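Local coordinates for hydrazine synthase alpha subunit (Candidatus Kuenenia stuttgartiensis, PDB 5C2V), which condenses hydroxylamine with ammonia to give hydrazine, as the heme c-carrying alpha subunit of the anammox hydrazine synthase complex, at residues D[223-231]-D[240-248]. Residues are numbered along the deposited sequence; the frame is centred on the assembly and turned at random.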
# COMPACT_ATOMS: atom_id res chain seq x y z
N TYR D 223 21.55 -0.42 19.64
CA TYR D 223 22.30 0.46 18.74
C TYR D 223 21.55 1.05 17.53
O TYR D 223 22.18 1.65 16.66
CB TYR D 223 23.56 -0.28 18.32
CG TYR D 223 24.44 -0.44 19.53
CD1 TYR D 223 24.39 -1.59 20.31
CD2 TYR D 223 25.26 0.60 19.96
CE1 TYR D 223 25.16 -1.72 21.45
CE2 TYR D 223 26.04 0.48 21.09
CZ TYR D 223 25.98 -0.68 21.83
OH TYR D 223 26.76 -0.80 22.96
N ASN D 224 20.23 0.87 17.47
CA ASN D 224 19.41 1.37 16.36
C ASN D 224 19.67 2.84 16.02
O ASN D 224 19.78 3.69 16.90
CB ASN D 224 17.92 1.20 16.70
CG ASN D 224 17.01 1.44 15.50
OD1 ASN D 224 17.45 1.87 14.44
ND2 ASN D 224 15.72 1.18 15.68
N LEU D 225 19.77 3.13 14.72
CA LEU D 225 20.04 4.48 14.23
C LEU D 225 18.82 5.39 14.35
O LEU D 225 18.93 6.61 14.25
CB LEU D 225 20.52 4.45 12.78
CG LEU D 225 22.01 4.15 12.58
CD1 LEU D 225 22.38 4.16 11.11
CD2 LEU D 225 22.84 5.17 13.35
N SER D 226 17.65 4.79 14.57
CA SER D 226 16.46 5.56 14.90
C SER D 226 16.06 5.25 16.33
O SER D 226 16.69 4.44 17.00
CB SER D 226 15.32 5.25 13.93
OG SER D 226 15.53 5.89 12.68
N SER D 227 14.99 5.89 16.80
CA SER D 227 14.65 5.87 18.22
C SER D 227 14.05 4.56 18.70
O SER D 227 13.07 4.07 18.15
CB SER D 227 13.70 7.02 18.54
OG SER D 227 14.32 8.28 18.33
N ASN D 228 14.65 4.00 19.75
CA ASN D 228 14.04 2.93 20.53
C ASN D 228 13.52 3.51 21.84
O ASN D 228 14.25 4.23 22.52
CB ASN D 228 15.03 1.80 20.79
CG ASN D 228 15.29 0.95 19.57
OD1 ASN D 228 14.45 0.84 18.68
ND2 ASN D 228 16.46 0.32 19.52
N PHE D 229 12.28 3.21 22.19
CA PHE D 229 11.66 3.87 23.33
C PHE D 229 10.57 3.06 24.02
O PHE D 229 10.21 1.97 23.57
CB PHE D 229 11.10 5.22 22.90
CG PHE D 229 10.08 5.13 21.79
CD1 PHE D 229 10.48 5.09 20.47
CD2 PHE D 229 8.73 5.10 22.08
CE1 PHE D 229 9.55 5.01 19.45
CE2 PHE D 229 7.79 5.02 21.07
CZ PHE D 229 8.20 4.98 19.75
N ASP D 230 10.04 3.63 25.10
CA ASP D 230 8.98 3.02 25.91
C ASP D 230 9.25 1.57 26.29
O ASP D 230 8.52 0.67 25.87
CB ASP D 230 7.64 3.12 25.18
CG ASP D 230 7.15 4.55 25.06
OD1 ASP D 230 7.94 5.48 25.34
OD2 ASP D 230 5.98 4.75 24.68
N PRO D 231 10.31 1.33 27.09
CA PRO D 231 10.61 -0.04 27.53
C PRO D 231 9.66 -0.53 28.62
O PRO D 231 9.21 0.26 29.45
CB PRO D 231 12.04 0.08 28.06
CG PRO D 231 12.12 1.48 28.56
CD PRO D 231 11.27 2.30 27.64
N LEU D 240 10.12 -5.28 26.62
CA LEU D 240 9.19 -4.96 25.55
C LEU D 240 9.24 -3.46 25.23
O LEU D 240 9.12 -2.64 26.13
CB LEU D 240 7.77 -5.37 25.93
CG LEU D 240 6.64 -5.03 24.95
CD1 LEU D 240 6.58 -6.05 23.83
CD2 LEU D 240 5.31 -4.94 25.68
N PHE D 241 9.40 -3.12 23.96
CA PHE D 241 9.50 -1.71 23.58
C PHE D 241 9.13 -1.43 22.13
O PHE D 241 8.81 -2.34 21.36
CB PHE D 241 10.91 -1.19 23.86
CG PHE D 241 11.99 -1.88 23.06
CD1 PHE D 241 12.49 -3.11 23.45
CD2 PHE D 241 12.51 -1.28 21.92
CE1 PHE D 241 13.48 -3.74 22.72
CE2 PHE D 241 13.50 -1.91 21.19
CZ PHE D 241 13.98 -3.14 21.59
N SER D 242 9.18 -0.15 21.77
CA SER D 242 8.88 0.29 20.41
C SER D 242 10.15 0.63 19.66
O SER D 242 11.07 1.25 20.21
CB SER D 242 7.94 1.50 20.44
OG SER D 242 6.73 1.21 21.12
N SER D 243 10.21 0.23 18.40
CA SER D 243 11.39 0.46 17.58
C SER D 243 11.02 1.11 16.25
O SER D 243 10.09 0.67 15.57
CB SER D 243 12.13 -0.85 17.32
OG SER D 243 13.34 -0.63 16.61
N VAL D 244 11.74 2.16 15.88
CA VAL D 244 11.49 2.81 14.61
C VAL D 244 12.41 2.21 13.55
O VAL D 244 13.62 2.41 13.59
CB VAL D 244 11.73 4.33 14.69
CG1 VAL D 244 11.56 4.98 13.32
CG2 VAL D 244 10.80 4.96 15.71
N GLN D 245 11.83 1.48 12.60
CA GLN D 245 12.64 0.97 11.51
C GLN D 245 12.39 1.85 10.29
O GLN D 245 11.38 1.71 9.59
CB GLN D 245 12.29 -0.49 11.22
CG GLN D 245 12.37 -1.40 12.45
CD GLN D 245 13.80 -1.67 12.88
OE1 GLN D 245 14.69 -1.88 12.05
NE2 GLN D 245 14.03 -1.66 14.19
N ALA D 246 13.32 2.77 10.09
CA ALA D 246 13.30 3.72 8.98
C ALA D 246 14.31 3.45 7.87
O ALA D 246 14.37 4.22 6.91
CB ALA D 246 13.49 5.13 9.52
N ASN D 247 15.11 2.39 7.99
CA ASN D 247 16.34 2.28 7.20
C ASN D 247 16.12 2.43 5.70
O ASN D 247 15.38 1.66 5.09
CB ASN D 247 17.03 0.94 7.48
CG ASN D 247 18.37 0.79 6.75
OD1 ASN D 247 18.94 1.78 6.27
ND2 ASN D 247 18.87 -0.43 6.67
N GLY D 248 16.80 3.41 5.12
CA GLY D 248 16.65 3.73 3.71
C GLY D 248 15.23 3.96 3.23
O GLY D 248 14.45 4.67 3.86
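Phe229 and Ser242 form an antiparallel hydrogen-bonded pair, with Phe229 N to Ser242 O and Ser242 N to Phe229 O both 3.0 Å. Val244 N adds a longer bond to Ser227 O. Next to this pair, Asn228 faces Ser243 as a non-hydrogen-bonded pair. Asn228 OD1 accepts from Ser243 OG at 2.8 Å, in the carbonyl plane of Asn228. Asn224 ND2 also donates to Asn228 OD1, from above that plane. The same ND2 donates to Val244 O at 3.2 Å. Asn224 OD1 takes the N-H of Ser226 in an Asx turn, while ND2 ties the turn to both strands. The Asn228 amide lies by CE2 of Phe241, the two planes 68° apart. On the other face of the sheet, Phe229 CG sits between its backbone N and carbonyl carbon (chi1 58°), which lays the ring over Ser242 CB, 3.8 Å from the ring centroid, as a CH-pi contact. Val244 CG2 meets the ring edge at CE1. Gln245 OE1 hydrogen-bonds Thr544 OG1, and the Gln245 side chain lies about 5 Å from a heme c. The two strands form a buried beta hairpin in the N-terminal region that includes the six-bladed propeller. Strand 256-262 pairs with the far side of strand 239-245. Strand 285-291 packs on Phe229, and strand 186-191 on Asn228 and Phe241.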